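Insulinase family protease (Yersinia pestis, PDB 3GO9) is a predicted protease of the insulinase (M16) family that binds zinc in the crystal and probably acts on peptides, if active. Local coordinates at residues Q266-W277 and Q326-P337. Numbering follows the deposited sequence. Where two conformers were deposited one is given.
Sequences QDTLSLMWDTPW and QRAQCAIHLNTP. With ZN (zinc ion), chain E.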
loop_
_atom_site.group_PDB
_atom_site.type_symbol
_atom_site.label_atom_id
_atom_site.label_comp_id
_atom_site.label_asym_id
_atom_site.label_seq_id
_atom_site.Cartn_x
_atom_site.Cartn_y
_atom_site.Cartn_z
ATOM N N GLN A 266 22.020 2.735 -13.054
ATOM C CA GLN A 266 22.103 3.969 -13.833
ATOM C C GLN A 266 21.220 5.002 -13.152
ATOM O O GLN A 266 20.618 4.702 -12.124
ATOM C CB GLN A 266 21.689 3.750 -15.291
ATOM C CG GLN A 266 20.285 3.296 -15.537
ATOM C CD GLN A 266 20.027 1.798 -15.255
ATOM O OE1 GLN A 266 20.441 0.913 -16.042
ATOM N NE2 GLN A 266 19.310 1.514 -14.155
ATOM N N ASP A 267 21.159 6.214 -13.690
ATOM C CA ASP A 267 20.335 7.267 -13.040
ATOM C C ASP A 267 18.857 6.943 -13.147
ATOM O O ASP A 267 18.421 6.331 -14.107
ATOM C CB ASP A 267 20.563 8.656 -13.665
ATOM C CG ASP A 267 21.933 9.239 -13.375
ATOM O OD1 ASP A 267 22.724 8.595 -12.676
ATOM O OD2 ASP A 267 22.239 10.348 -13.871
ATOM N N THR A 268 18.072 7.424 -12.183
ATOM C CA THR A 268 16.643 7.591 -12.416
ATOM C C THR A 268 16.315 9.021 -12.071
ATOM O O THR A 268 16.509 9.418 -10.938
ATOM C CB THR A 268 15.782 6.664 -11.545
ATOM O OG1 THR A 268 16.073 5.298 -11.919
ATOM C CG2 THR A 268 14.322 6.948 -11.753
ATOM N N LEU A 269 15.876 9.809 -13.039
ATOM C CA LEU A 269 15.268 11.084 -12.736
ATOM C C LEU A 269 13.774 10.909 -12.569
ATOM O O LEU A 269 13.089 10.438 -13.492
ATOM C CB LEU A 269 15.541 12.085 -13.900
ATOM C CG LEU A 269 14.837 13.437 -13.725
ATOM C CD1 LEU A 269 15.417 14.114 -12.470
ATOM C CD2 LEU A 269 15.029 14.335 -14.929
ATOM N N SER A 270 13.257 11.302 -11.397
ATOM C CA SER A 270 11.831 11.208 -11.125
ATOM C C SER A 270 11.246 12.625 -11.160
ATOM O O SER A 270 11.819 13.555 -10.592
ATOM C CB SER A 270 11.546 10.498 -9.811
ATOM O OG SER A 270 12.031 9.121 -9.876
ATOM N N LEU A 271 10.160 12.767 -11.898
ATOM C CA LEU A 271 9.365 13.990 -11.937
ATOM C C LEU A 271 8.195 13.669 -11.031
ATOM O O LEU A 271 7.329 12.821 -11.365
ATOM C CB LEU A 271 8.898 14.303 -13.386
ATOM C CG LEU A 271 9.958 14.308 -14.483
ATOM C CD1 LEU A 271 9.272 14.741 -15.817
ATOM C CD2 LEU A 271 11.162 15.169 -14.214
HETATM N N MSE A 272 8.139 14.333 -9.866
HETATM C CA MSE A 272 7.218 13.942 -8.782
HETATM C C MSE A 272 6.226 15.005 -8.452
HETATM O O MSE A 272 6.558 16.179 -8.466
HETATM C CB MSE A 272 7.900 13.745 -7.412
HETATM C CG MSE A 272 9.322 13.378 -7.341
HETATM SE SE MSE A 272 9.301 11.924 -6.116
HETATM C CE MSE A 272 8.495 10.872 -7.505
ATOM N N TRP A 273 5.029 14.586 -8.081
ATOM C CA TRP A 273 4.037 15.475 -7.471
ATOM C C TRP A 273 3.519 14.816 -6.180
ATOM O O TRP A 273 3.241 13.610 -6.151
ATOM C CB TRP A 273 2.867 15.692 -8.428
ATOM C CG TRP A 273 3.181 16.456 -9.662
ATOM C CD1 TRP A 273 2.957 17.782 -9.858
ATOM C CD2 TRP A 273 3.756 15.961 -10.882
ATOM N NE1 TRP A 273 3.366 18.161 -11.118
ATOM C CE2 TRP A 273 3.860 17.061 -11.768
ATOM C CE3 TRP A 273 4.248 14.715 -11.300
ATOM C CZ2 TRP A 273 4.399 16.942 -13.062
ATOM C CZ3 TRP A 273 4.796 14.604 -12.598
ATOM C CH2 TRP A 273 4.850 15.723 -13.459
ATOM N N ASP A 274 3.365 15.608 -5.113
ATOM C CA ASP A 274 3.016 15.114 -3.814
ATOM C C ASP A 274 1.941 16.077 -3.301
ATOM O O ASP A 274 2.112 17.297 -3.406
ATOM C CB ASP A 274 4.251 15.139 -2.932
ATOM C CG ASP A 274 3.909 15.259 -1.460
ATOM O OD1 ASP A 274 3.563 14.226 -0.876
ATOM O OD2 ASP A 274 4.006 16.377 -0.918
ATOM N N THR A 275 0.804 15.548 -2.907
ATOM C CA THR A 275 -0.316 16.401 -2.452
ATOM C C THR A 275 -1.071 15.705 -1.328
ATOM O O THR A 275 -0.951 14.500 -1.167
ATOM C CB THR A 275 -1.314 16.664 -3.597
ATOM O OG1 THR A 275 -1.805 15.413 -4.058
ATOM C CG2 THR A 275 -0.660 17.410 -4.734
ATOM N N PRO A 276 -1.824 16.465 -0.518
ATOM C CA PRO A 276 -2.605 15.813 0.517
ATOM C C PRO A 276 -3.681 14.933 -0.106
ATOM O O PRO A 276 -4.271 15.343 -1.096
ATOM C CB PRO A 276 -3.302 16.975 1.233
ATOM C CG PRO A 276 -2.628 18.194 0.832
ATOM C CD PRO A 276 -1.856 17.936 -0.413
ATOM N N TRP A 277 -3.925 13.753 0.476
ATOM C CA TRP A 277 -4.980 12.853 0.022
ATOM C C TRP A 277 -6.220 13.127 0.816
ATOM O O TRP A 277 -6.169 13.191 2.032
ATOM C CB TRP A 277 -4.596 11.415 0.246
ATOM C CG TRP A 277 -5.686 10.449 -0.027
ATOM C CD1 TRP A 277 -6.325 9.686 0.889
ATOM C CD2 TRP A 277 -6.266 10.108 -1.309
ATOM N NE1 TRP A 277 -7.280 8.910 0.282
ATOM C CE2 TRP A 277 -7.259 9.134 -1.065
ATOM C CE3 TRP A 277 -6.026 10.508 -2.628
ATOM C CZ2 TRP A 277 -8.020 8.543 -2.077
ATOM C CZ3 TRP A 277 -6.808 9.944 -3.639
ATOM C CH2 TRP A 277 -7.790 8.952 -3.353
ATOM N N GLN A 326 -1.379 9.582 4.091
ATOM C CA GLN A 326 -2.343 10.654 3.840
ATOM C C GLN A 326 -1.843 11.599 2.735
ATOM O O GLN A 326 -2.330 12.738 2.649
ATOM C CB GLN A 326 -2.691 11.422 5.139
ATOM C CG GLN A 326 -3.214 10.507 6.275
ATOM C CD GLN A 326 -3.291 11.169 7.687
ATOM O OE1 GLN A 326 -3.794 10.550 8.628
ATOM N NE2 GLN A 326 -2.786 12.401 7.832
ATOM N N ARG A 327 -0.848 11.152 1.946
ATOM C CA ARG A 327 -0.370 11.932 0.773
ATOM C C ARG A 327 -0.592 11.148 -0.497
ATOM O O ARG A 327 -0.453 9.944 -0.500
ATOM C CB ARG A 327 1.132 12.233 0.811
ATOM C CG ARG A 327 1.730 12.547 2.129
ATOM C CD ARG A 327 1.644 13.944 2.514
ATOM N NE ARG A 327 1.989 14.937 1.479
ATOM C CZ ARG A 327 1.555 16.200 1.519
ATOM N NH1 ARG A 327 0.795 16.617 2.535
ATOM N NH2 ARG A 327 1.858 17.053 0.552
ATOM N N ALA A 328 -0.898 11.841 -1.583
ATOM C CA ALA A 328 -0.970 11.214 -2.918
ATOM C C ALA A 328 0.352 11.553 -3.592
ATOM O O ALA A 328 0.721 12.741 -3.623
ATOM C CB ALA A 328 -2.136 11.768 -3.738
ATOM N N GLN A 329 1.067 10.538 -4.095
ATOM C CA GLN A 329 2.347 10.750 -4.768
ATOM C C GLN A 329 2.216 10.212 -6.190
ATOM O O GLN A 329 1.820 9.054 -6.381
ATOM C CB GLN A 329 3.468 10.055 -4.030
ATOM C CG GLN A 329 4.836 10.284 -4.640
ATOM C CD GLN A 329 5.898 9.457 -3.929
ATOM O OE1 GLN A 329 6.224 8.340 -4.348
ATOM N NE2 GLN A 329 6.426 9.993 -2.837
ATOM N N CYS A 330 2.511 11.036 -7.182
ATOM C CA CYS A 330 2.427 10.527 -8.535
ATOM C C CYS A 330 3.860 10.871 -9.142
ATOM O O CYS A 330 4.416 11.961 -8.961
ATOM C CB CYS A 330 1.040 10.939 -9.248
ATOM S SG CYS A 330 -0.825 10.028 -8.777
ATOM N N ALA A 331 4.461 9.888 -9.791
ATOM C CA ALA A 331 5.809 10.028 -10.329
ATOM C C ALA A 331 5.950 9.473 -11.746
ATOM O O ALA A 331 5.409 8.403 -12.052
ATOM C CB ALA A 331 6.825 9.302 -9.422
ATOM N N ILE A 332 6.723 10.176 -12.565
ATOM C CA ILE A 332 7.246 9.679 -13.849
ATOM C C ILE A 332 8.702 9.437 -13.641
ATOM O O ILE A 332 9.455 10.339 -13.302
ATOM C CB ILE A 332 7.059 10.691 -15.000
ATOM C CG1 ILE A 332 5.603 11.095 -15.036
ATOM C CG2 ILE A 332 7.675 10.112 -16.287
ATOM C CD1 ILE A 332 5.289 12.308 -15.896
ATOM N N HIS A 333 9.127 8.195 -13.892
ATOM C CA HIS A 333 10.504 7.838 -13.704
ATOM C C HIS A 333 11.207 7.659 -15.039
ATOM O O HIS A 333 10.736 6.926 -15.927
ATOM C CB HIS A 333 10.614 6.507 -12.988
ATOM C CG HIS A 333 9.936 6.465 -11.667
ATOM N ND1 HIS A 333 10.328 7.252 -10.612
ATOM C CD2 HIS A 333 8.975 5.637 -11.192
ATOM C CE1 HIS A 333 9.606 6.948 -9.552
ATOM N NE2 HIS A 333 8.769 5.982 -9.879
ATOM N N LEU A 334 12.337 8.333 -15.185
ATOM C CA LEU A 334 13.172 8.228 -16.352
ATOM C C LEU A 334 14.428 7.512 -15.968
ATOM O O LEU A 334 15.306 8.070 -15.346
ATOM C CB LEU A 334 13.553 9.615 -16.890
ATOM C CG LEU A 334 12.512 10.509 -17.526
ATOM C CD1 LEU A 334 11.397 10.896 -16.556
ATOM C CD2 LEU A 334 13.210 11.759 -18.123
ATOM N N ASN A 335 14.545 6.253 -16.400
ATOM C CA ASN A 335 15.740 5.479 -16.085
ATOM C C ASN A 335 16.694 5.632 -17.263
ATOM O O ASN A 335 16.330 5.311 -18.406
ATOM C CB ASN A 335 15.397 3.998 -15.824
ATOM C CG ASN A 335 16.631 3.158 -15.484
ATOM O OD1 ASN A 335 17.127 3.170 -14.342
ATOM N ND2 ASN A 335 17.166 2.470 -16.491
ATOM N N THR A 336 17.864 6.195 -17.004
ATOM C CA THR A 336 18.769 6.612 -18.047
ATOM C C THR A 336 20.204 6.650 -17.565
ATOM O O THR A 336 20.465 7.052 -16.428
ATOM C CB THR A 336 18.406 8.019 -18.569
ATOM O OG1 THR A 336 19.405 8.459 -19.505
ATOM C CG2 THR A 336 18.267 9.034 -17.396
ATOM N N PRO A 337 21.152 6.235 -18.429
ATOM C CA PRO A 337 22.541 6.571 -18.110
ATOM C C PRO A 337 22.698 8.077 -17.964
ATOM O O PRO A 337 22.029 8.857 -18.643
ATOM C CB PRO A 337 23.340 6.037 -19.328
ATOM C CG PRO A 337 22.446 5.068 -19.965
ATOM C CD PRO A 337 21.037 5.625 -19.759
HETATM ZN ZN ZN E . 7.520 5.187 -8.333
HETATM O O HOH W 1 -0.044 13.961 -6.269
HETATM O O HOH W 2 7.723 6.310 -6.597
HETATM O O HOH W 3 8.384 3.324 -7.907
#
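Antiparallel strands 267-276 and 327-336 pair within the five-stranded mixed sheet of the M16 inactive-domain region, Asp267 facing Thr336 at one end and Pro276 facing Arg327 at the other. Alternate pairs are hydrogen-bonded: Leu271 N reaches Ile332 O at 2.9 Å, and Trp273 N meets Cys330 O at 2.8 Å.

On the face carrying Ser270 and His333, a non-hydrogen-bonded pair, the imidazole is held at both nitrogens. His333 ND1 donates to Ser270 OG at 2.6 Å, the hydroxyl lying 2° out of the ring plane, while His333 NE2 binds zinc at 2.1 Å. Two waters and Asp320 of strand 316-324 also coordinate this metal.

Asp274, on that face, is held side-on in a salt bridge by Arg327, whose end curls in. The straight bond from Arg327 NE to Asp274 OD1 (2.9 Å, 174°) lies in the guanidinium plane and uses the oxygen's syn side, though tilted out of the carboxylate plane; Arg327 NH2 reaches Asp274 OD2 at 2.7 Å from above that plane. Bends at chi2 (-86°) and chi3 lay one guanidinium face over Thr275 C and Pro276 N. Arg175 also pairs with Asp274.

On the reverse face, Leu271 CG packs on Leu334 CD1 at 4.2 Å beneath helix 341-358, and Ile332 CD1 meets the edge of the Trp273 ring. Together the Ser270 and zinc bonds hold the imidazole's rotation; donation from ND1 is consistent with an unprotonated NE2 at the metal.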